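Local coordinates for protein branched-chain alpha-ketoacid decarboxylase (Lactococcus lactis, PDB 2VBF) that probably decarboxylates branched-chain and aromatic alpha-keto acids to aldehydes, with thiamine diphosphate and a magnesium ion as cofactors, at residues A111-V116 with G236-S241; Q229-I234 with K256-T261; L262-S267 with D308-A313. One frame throughout, in Å; residues are numbered along the deposited sequence. Where two conformers were deposited one is given.

In the fold
From the N terminus, contact 1 opens at residues 111-116, where helix 97-111 of the N-terminal thiamine diphosphate binding region ends. It closes at 236-241, in the central region, so it spans 119 intervening residues and ties these two parts together. Contact 2 opens at 229-234, before contact 1 has closed, and closes at 256-261. Contacts 1 and 2 therefore cross, and strand 231-235 leads into helix 237-241. Contact 3 follows both in series. It joins the loops after strands 259-261 and 298-302. Phe264 of contact 3 packs on Glu112 and His237 of contact 1, while Thr261 of contact 2 touches Lys266.

Contact 1: residues A111-V116 with G236-S241; sequences AENLPV and GHEVIS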
loop_
_atom_site.group_PDB
_atom_site.type_symbol
_atom_site.label_atom_id
_atom_site.label_comp_id
_atom_site.label_asym_id
_atom_site.label_seq_id
_atom_site.Cartn_x
_atom_site.Cartn_y
_atom_site.Cartn_z
ATOM N N ALA A 111 10.194 12.600 -1.235
ATOM C CA ALA A 111 9.634 13.947 -1.193
ATOM C C ALA A 111 10.190 14.771 -0.020
ATOM O O ALA A 111 10.605 15.911 -0.202
ATOM C CB ALA A 111 8.101 13.887 -1.146
ATOM N N GLU A 112 10.192 14.189 1.181
ATOM C CA GLU A 112 10.622 14.915 2.379
ATOM C C GLU A 112 12.075 14.606 2.747
ATOM O O GLU A 112 12.564 15.028 3.794
ATOM C CB GLU A 112 9.639 14.661 3.521
ATOM C CG GLU A 112 8.197 15.045 3.076
ATOM C CD GLU A 112 7.258 15.466 4.191
ATOM O OE1 GLU A 112 7.658 15.472 5.375
ATOM O OE2 GLU A 112 6.091 15.780 3.849
ATOM N N ASN A 113 12.759 13.873 1.866
ATOM C CA ASN A 113 14.219 13.724 1.909
ATOM C C ASN A 113 14.742 12.974 3.145
ATOM O O ASN A 113 15.561 13.513 3.907
ATOM C CB ASN A 113 14.884 15.110 1.779
ATOM C CG ASN A 113 16.236 15.064 1.082
ATOM O OD1 ASN A 113 16.407 15.666 0.018
ATOM N ND2 ASN A 113 17.209 14.384 1.685
ATOM N N LEU A 114 14.265 11.743 3.337
ATOM C CA LEU A 114 14.725 10.877 4.434
ATOM C C LEU A 114 15.586 9.714 3.940
ATOM O O LEU A 114 15.277 9.078 2.919
ATOM C CB LEU A 114 13.559 10.323 5.257
ATOM C CG LEU A 114 12.805 11.328 6.130
ATOM C CD1 LEU A 114 13.773 12.258 6.889
ATOM C CD2 LEU A 114 11.797 12.128 5.316
ATOM N N PRO A 115 16.707 9.469 4.645
ATOM C CA PRO A 115 17.692 8.472 4.250
ATOM C C PRO A 115 17.264 7.052 4.586
ATOM O O PRO A 115 17.743 6.450 5.558
ATOM C CB PRO A 115 18.956 8.920 4.996
ATOM C CG PRO A 115 18.445 9.593 6.192
ATOM C CD PRO A 115 17.149 10.259 5.805
ATOM N N VAL A 116 16.381 6.516 3.740
ATOM C CA VAL A 116 15.859 5.157 3.903
ATOM C C VAL A 116 16.395 4.251 2.795
ATOM O O VAL A 116 16.294 4.576 1.609
ATOM C CB VAL A 116 14.308 5.146 3.867
ATOM C CG1 VAL A 116 13.759 3.727 3.979
ATOM C CG2 VAL A 116 13.738 6.053 4.967
ATOM N N GLY A 236 14.576 24.518 7.776
ATOM C CA GLY A 236 13.606 23.612 7.177
ATOM C C GLY A 236 13.987 22.148 7.266
ATOM O O GLY A 236 14.925 21.769 7.978
ATOM N N HIS A 237 13.247 21.333 6.514
ATOM C CA HIS A 237 13.276 19.895 6.679
ATOM C C HIS A 237 14.625 19.296 6.317
ATOM O O HIS A 237 14.972 18.261 6.845
ATOM C CB HIS A 237 12.160 19.218 5.867
ATOM C CG HIS A 237 12.373 19.268 4.387
ATOM N ND1 HIS A 237 12.209 20.423 3.656
ATOM C CD2 HIS A 237 12.754 18.312 3.505
ATOM C CE1 HIS A 237 12.462 20.174 2.386
ATOM N NE2 HIS A 237 12.798 18.900 2.266
ATOM N N GLU A 238 15.383 19.928 5.425
ATOM C CA GLU A 238 16.660 19.338 5.005
ATOM C C GLU A 238 17.690 19.359 6.144
ATOM O O GLU A 238 18.623 18.552 6.162
ATOM C CB GLU A 238 17.183 19.991 3.720
ATOM C CG GLU A 238 16.217 19.863 2.545
ATOM C CD GLU A 238 16.747 20.443 1.240
ATOM O OE1 GLU A 238 17.612 21.348 1.274
ATOM O OE2 GLU A 238 16.306 19.967 0.172
ATOM N N VAL A 239 17.520 20.280 7.095
ATOM C CA VAL A 239 18.306 20.242 8.334
ATOM C C VAL A 239 18.057 18.906 9.049
ATOM O O VAL A 239 19.002 18.220 9.448
ATOM C CB VAL A 239 17.983 21.438 9.260
ATOM C CG1 VAL A 239 18.656 21.268 10.622
ATOM C CG2 VAL A 239 18.422 22.752 8.591
ATOM N N ILE A 240 16.791 18.512 9.125
ATOM C CA ILE A 240 16.413 17.262 9.790
ATOM C C ILE A 240 16.974 16.055 9.024
ATOM O O ILE A 240 17.484 15.101 9.639
ATOM C CB ILE A 240 14.868 17.158 9.990
ATOM C CG1 ILE A 240 14.366 18.294 10.901
ATOM C CG2 ILE A 240 14.475 15.799 10.618
ATOM C CD1 ILE A 240 12.851 18.448 11.013
ATOM N N SER A 241 16.897 16.112 7.693
ATOM C CA SER A 241 17.432 15.065 6.803
ATOM C C SER A 241 18.879 14.674 7.129
ATOM O O SER A 241 19.235 13.493 7.127
ATOM C CB SER A 241 17.352 15.531 5.353
ATOM O OG SER A 241 16.024 15.863 4.997
HETATM O O HOH W 1 12.902 17.682 0.041
HETATM O O HOH W 2 13.307 15.771 6.464
HETATM O O HOH W 3 14.900 17.889 -0.291
#
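Ser241 is held at Asn113, where the chain leaves helix 97-111. Asn113, with positive phi, takes the C-prime position in the Schellman motif closing this helix. From the other side comes the short helix 237-241 of the central region. CB of Ser241 lies 3.1 Å from Asn113 O and also faces Asn113 ND2. At the tip, Ser241 OG donates a short hydrogen bond of 2.6 Å to Asn113 O. The hydroxyl stands beside its own backbone N (chi1 -57°), and it reaches the carbonyl 25° out of the carbonyl plane. With an alanine at this place, Asn113 O is likely to lose its hydroxyl donor, and the one direct hydrogen bond between the segments would go. His237 points its ring edge at segment 111-116, with CD2 3.3 Å from Glu112 O. One ring face carries CG of Glu238, and the ring also stacks with Phe264. Three waters fill in the polar links. One bridges Ala111 O and His237 NE2, and another donates to both Glu112 O and His237 O. The third donates to Asn113 OD1, 2.7 Å from the water oxygen, and also to Glu238 OE2. The side chains have further partners: Glu112 forms a salt bridge with Arg84, Asn113 OD1 bonds Lys181, and Glu238 OE1 bonds the backbone N of Ile328. The carbonyls of Ala111, Glu112 and Asn113 thus find donors, by one hydroxyl and by water, in a buried seam between two regions of the enzyme.

Contact 2: residues Q229-I234 with K256-T261; sequences QKPVVI and KLPITT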
loop_
_atom_site.group_PDB
_atom_site.type_symbol
_atom_site.label_atom_id
_atom_site.label_comp_id
_atom_site.label_asym_id
_atom_site.label_seq_id
_atom_site.Cartn_x
_atom_site.Cartn_y
_atom_site.Cartn_z
ATOM N N GLN A 229 20.572 44.657 10.685
ATOM C CA GLN A 229 19.941 45.229 11.873
ATOM C C GLN A 229 18.809 44.324 12.368
ATOM O O GLN A 229 18.440 44.359 13.541
ATOM C CB GLN A 229 19.366 46.616 11.553
ATOM C CG GLN A 229 20.362 47.611 10.944
ATOM C CD GLN A 229 19.780 49.018 10.805
ATOM O OE1 GLN A 229 18.866 49.255 10.008
ATOM N NE2 GLN A 229 20.316 49.959 11.577
ATOM N N LYS A 230 18.236 43.538 11.452
ATOM C CA LYS A 230 17.137 42.639 11.770
ATOM C C LYS A 230 17.224 41.361 10.929
ATOM O O LYS A 230 16.421 41.152 10.023
ATOM C CB LYS A 230 15.800 43.334 11.534
ATOM C CG LYS A 230 14.608 42.650 12.173
ATOM C CD LYS A 230 13.361 43.460 11.895
ATOM C CE LYS A 230 12.142 42.921 12.577
ATOM N NZ LYS A 230 11.076 43.977 12.568
ATOM N N PRO A 231 18.204 40.511 11.235
ATOM C CA PRO A 231 18.317 39.258 10.503
ATOM C C PRO A 231 17.270 38.256 10.965
ATOM O O PRO A 231 16.801 38.325 12.103
ATOM C CB PRO A 231 19.710 38.763 10.889
ATOM C CG PRO A 231 19.889 39.248 12.280
ATOM C CD PRO A 231 19.231 40.622 12.288
ATOM N N VAL A 232 16.917 37.317 10.096
ATOM C CA VAL A 232 16.104 36.179 10.510
ATOM C C VAL A 232 16.624 34.928 9.799
ATOM O O VAL A 232 17.001 34.966 8.620
ATOM C CB VAL A 232 14.584 36.402 10.245
ATOM C CG1 VAL A 232 14.274 36.358 8.756
ATOM C CG2 VAL A 232 13.728 35.350 11.010
ATOM N N VAL A 233 16.705 33.836 10.555
ATOM C CA VAL A 233 17.058 32.530 10.015
ATOM C C VAL A 233 15.766 31.738 9.853
ATOM O O VAL A 233 14.897 31.772 10.725
ATOM C CB VAL A 233 18.010 31.769 10.953
ATOM C CG1 VAL A 233 18.415 30.409 10.340
ATOM C CG2 VAL A 233 19.236 32.611 11.251
ATOM N N ILE A 234 15.615 31.055 8.724
ATOM C CA ILE A 234 14.506 30.129 8.547
ATOM C C ILE A 234 15.112 28.737 8.318
ATOM O O ILE A 234 15.859 28.536 7.357
ATOM C CB ILE A 234 13.575 30.522 7.360
ATOM C CG1 ILE A 234 13.180 32.004 7.432
ATOM C CG2 ILE A 234 12.338 29.603 7.328
ATOM C CD1 ILE A 234 12.252 32.456 6.305
ATOM N N LYS A 256 22.421 34.428 19.062
ATOM C CA LYS A 256 21.137 35.020 19.477
ATOM C C LYS A 256 20.248 35.430 18.303
ATOM O O LYS A 256 19.313 36.205 18.482
ATOM C CB LYS A 256 21.350 36.217 20.423
ATOM C CG LYS A 256 22.305 35.917 21.555
ATOM C CD LYS A 256 22.307 37.035 22.588
ATOM C CE LYS A 256 23.327 36.761 23.707
ATOM N NZ LYS A 256 24.706 36.571 23.161
ATOM N N LEU A 257 20.526 34.886 17.117
ATOM C CA LEU A 257 19.808 35.299 15.905
ATOM C C LEU A 257 18.349 34.880 15.982
ATOM O O LEU A 257 18.056 33.762 16.411
ATOM C CB LEU A 257 20.444 34.688 14.654
ATOM C CG LEU A 257 21.783 35.281 14.205
ATOM C CD1 LEU A 257 22.510 34.323 13.265
ATOM C CD2 LEU A 257 21.573 36.657 13.545
ATOM N N PRO A 258 17.419 35.768 15.569
ATOM C CA PRO A 258 16.018 35.354 15.457
ATOM C C PRO A 258 15.877 34.183 14.483
ATOM O O PRO A 258 16.561 34.150 13.456
ATOM C CB PRO A 258 15.315 36.610 14.910
ATOM C CG PRO A 258 16.228 37.737 15.258
ATOM C CD PRO A 258 17.605 37.181 15.198
ATOM N N ILE A 259 15.030 33.222 14.838
ATOM C CA ILE A 259 14.809 32.047 13.989
ATOM C C ILE A 259 13.352 31.592 13.993
ATOM O O ILE A 259 12.657 31.632 15.014
ATOM C CB ILE A 259 15.741 30.853 14.377
ATOM C CG1 ILE A 259 15.535 29.656 13.423
ATOM C CG2 ILE A 259 15.509 30.416 15.828
ATOM C CD1 ILE A 259 16.705 28.707 13.349
ATOM N N THR A 260 12.917 31.174 12.810
ATOM C CA THR A 260 11.614 30.578 12.600
ATOM C C THR A 260 11.810 29.304 11.771
ATOM O O THR A 260 12.879 29.089 11.203
ATOM C CB THR A 260 10.658 31.591 11.904
ATOM O OG1 THR A 260 9.343 31.040 11.806
ATOM C CG2 THR A 260 11.172 32.019 10.526
ATOM N N THR A 261 10.800 28.440 11.769
ATOM C CA THR A 261 10.711 27.338 10.818
ATOM C C THR A 261 9.327 27.359 10.191
ATOM O O THR A 261 8.385 27.959 10.725
ATOM C CB THR A 261 10.955 25.940 11.467
ATOM O OG1 THR A 261 9.796 25.532 12.209
ATOM C CG2 THR A 261 12.174 25.960 12.391
#
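A parallel beta-alpha-beta unit brings Val233 of strand 231-234 beside Ile259 of strand 259-261, with helix 245-255 in the connection. The strand axes approach to 4.7 Å and are turned 31° from one another. Val233 supplies both backbone bonds, and both are nearly straight. Its N donates to Pro258 O at 2.9 Å, and Val233 O accepts from Thr260 N, also at 2.9 Å. Ile259 lies between these two bonds, and its CA leans on Val233 O as a CA-H...O contact. On one face of the sheet Val233 CG1 meets Ile259 CD1 at 3.9 Å. This branch is placed anti to the backbone N (chi1 -178°), while CG2 stands beside that N and reaches CB of Leu257 across a right-angled crossing. Helix 245-255 packs over this face, with Val248 and Val252 on Ile259 and Phe251 on Leu257. The pair belongs to the mixed sheet of the central region, where strand 231-235 runs between 259-261 and 298-302, and strand 276-279 is the outermost on one side within this chain. On the opposite face Ile234 and Thr260 run alongside each other, with Ile234 CG1 3.7 Å from Thr260 CG2. The hydroxyl of Thr260 turns to Gly278 O of strand 276-279. Ahead of strand 259-261, Leu257 CD2 is tight against Pro231 CG, at 3.3 Å. The ring of Pro258 lies against Pro231 O, with CG 3.3 Å away, and that buried carbonyl oxygen has no polar partner in the model.

Contact 3: residues L262-S267 with D308-A313; sequences LNFGKS and DSSTGA
Asn263 and Ser310 bring the two backbones nearest, with their CA atoms 5.4 Å apart, and from Asn263 to Lys266 the chain makes a type II beta turn. The contact joins the loops that follow strands 259-261 and 298-302 of the central region. The side chain of Ser309 is about 9 Å from the bound thiamine diphosphate. Gly265 takes the third position of the turn with positive phi, where any side chain would collide with the carbonyl oxygen of Phe264. The side chain of Asn263 makes the direct polar link. Its ND2 donates to Ser309 O at 3.0 Å in a nearly straight bond, 170° at the hydrogen. The acceptor lies in the amide plane, so the N-H is well aimed, although it meets the carbonyl 28° out of the carbonyl plane. With chi1 at 63° the Asn263 CG is flanked by both backbone neighbours, which turns the amide across to the loop 308-313. The other amide atom, Asn263 OD1, rests 3.2 Å from Ser310 CB and is buried with no polar partner in the model. Ser310 CB also touches CB of Phe264, 3.7 Å away. Leu262 lays both its methyl groups against Ser310, with CD2 3.7 Å from Ser310 O and CD1 near the hydroxyl. That hydroxyl bonds Thr307. Water 4 completes the join: it accepts from Asn263 N and donates to Ser310 O, each at 2.8 Å. Asp308 OD2 is hydrogen-bonded to Gln568 and to His135 of the second subunit. The polar links between the two loops are one hydrogen bond from the Asn263 amide and one bridging water. Ser309 O and Ser310 O each receive a donor, while carbons of Leu262 and Phe264 rest against Ser310.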
loop_
_atom_site.group_PDB
_atom_site.type_symbol
_atom_site.label_atom_id
_atom_site.label_comp_id
_atom_site.label_asym_id
_atom_site.label_seq_id
_atom_site.Cartn_x
_atom_site.Cartn_y
_atom_site.Cartn_z
ATOM N N LEU A 262 9.201 26.704 9.047
ATOM C CA LEU A 262 7.879 26.386 8.507
ATOM C C LEU A 262 7.349 25.197 9.307
ATOM O O LEU A 262 8.068 24.606 10.126
ATOM C CB LEU A 262 7.972 26.018 7.020
ATOM C CG LEU A 262 8.701 26.979 6.078
ATOM C CD1 LEU A 262 8.570 26.471 4.648
ATOM C CD2 LEU A 262 8.173 28.392 6.201
ATOM N N ASN A 263 6.107 24.799 9.052
ATOM C CA ASN A 263 5.615 23.547 9.627
ATOM C C ASN A 263 6.221 22.315 8.912
ATOM O O ASN A 263 6.144 21.201 9.430
ATOM C CB ASN A 263 4.082 23.514 9.684
ATOM C CG ASN A 263 3.424 23.559 8.312
ATOM O OD1 ASN A 263 3.946 23.016 7.333
ATOM N ND2 ASN A 263 2.258 24.190 8.247
ATOM N N PHE A 264 6.828 22.551 7.744
ATOM C CA PHE A 264 7.593 21.554 6.981
ATOM C C PHE A 264 9.037 21.748 7.431
ATOM O O PHE A 264 9.713 22.672 6.990
ATOM C CB PHE A 264 7.443 21.832 5.485
ATOM C CG PHE A 264 8.117 20.842 4.553
ATOM C CD1 PHE A 264 8.422 19.538 4.930
ATOM C CD2 PHE A 264 8.369 21.228 3.243
ATOM C CE1 PHE A 264 9.000 18.644 4.006
ATOM C CE2 PHE A 264 8.946 20.360 2.319
ATOM C CZ PHE A 264 9.269 19.069 2.700
ATOM N N GLY A 265 9.472 20.878 8.331
ATOM C CA GLY A 265 10.724 21.047 9.030
ATOM C C GLY A 265 10.578 21.540 10.461
ATOM O O GLY A 265 11.565 21.955 11.055
ATOM N N LYS A 266 9.372 21.469 11.038
ATOM C CA LYS A 266 9.192 21.843 12.436
ATOM C C LYS A 266 10.112 20.987 13.312
ATOM O O LYS A 266 10.176 19.776 13.135
ATOM C CB LYS A 266 7.738 21.670 12.871
ATOM C CG LYS A 266 7.469 22.080 14.317
ATOM C CD LYS A 266 5.982 22.059 14.643
ATOM C CE LYS A 266 5.726 22.345 16.107
ATOM N NZ LYS A 266 5.856 23.808 16.448
ATOM N N SER A 267 10.808 21.655 14.232
ATOM C CA SER A 267 11.835 21.083 15.120
ATOM C C SER A 267 13.208 20.934 14.445
ATOM O O SER A 267 14.100 20.289 15.001
ATOM C CB SER A 267 11.390 19.778 15.828
ATOM O OG SER A 267 11.505 18.614 15.022
ATOM N N ASP A 308 2.561 24.401 -0.481
ATOM C CA ASP A 308 1.235 24.987 -0.179
ATOM C C ASP A 308 0.878 24.949 1.315
ATOM O O ASP A 308 0.504 25.975 1.899
ATOM C CB ASP A 308 0.089 24.418 -1.066
ATOM C CG ASP A 308 -0.128 22.910 -0.931
ATOM O OD1 ASP A 308 0.724 22.188 -0.362
ATOM O OD2 ASP A 308 -1.190 22.441 -1.430
ATOM N N SER A 309 1.038 23.793 1.949
ATOM C CA SER A 309 0.605 23.601 3.346
ATOM C C SER A 309 1.501 24.296 4.383
ATOM O O SER A 309 1.090 24.467 5.537
ATOM C CB SER A 309 0.511 22.110 3.682
ATOM O OG SER A 309 -0.347 21.436 2.777
ATOM N N SER A 310 2.706 24.676 3.969
ATOM C CA SER A 310 3.711 25.292 4.843
ATOM C C SER A 310 3.909 26.790 4.573
ATOM O O SER A 310 4.779 27.430 5.181
ATOM C CB SER A 310 5.057 24.565 4.701
ATOM O OG SER A 310 5.529 24.574 3.370
ATOM N N THR A 311 3.102 27.357 3.674
ATOM C CA THR A 311 3.167 28.790 3.356
ATOM C C THR A 311 1.795 29.486 3.350
ATOM O O THR A 311 1.643 30.559 2.764
ATOM C CB THR A 311 3.877 29.046 1.995
ATOM O OG1 THR A 311 3.131 28.445 0.925
ATOM C CG2 THR A 311 5.297 28.506 2.020
ATOM N N GLY A 312 0.806 28.886 4.021
ATOM C CA GLY A 312 -0.559 29.416 4.013
ATOM C C GLY A 312 -1.084 29.559 2.595
ATOM O O GLY A 312 -1.659 30.597 2.241
ATOM N N ALA A 313 -0.847 28.522 1.783
ATOM C CA ALA A 313 -1.197 28.487 0.352
ATOM C C ALA A 313 -0.475 29.572 -0.456
ATOM O O ALA A 313 -1.093 30.330 -1.218
ATOM C CB ALA A 313 -2.725 28.555 0.146
HETATM O O HOH W 4 4.533 26.721 7.850
#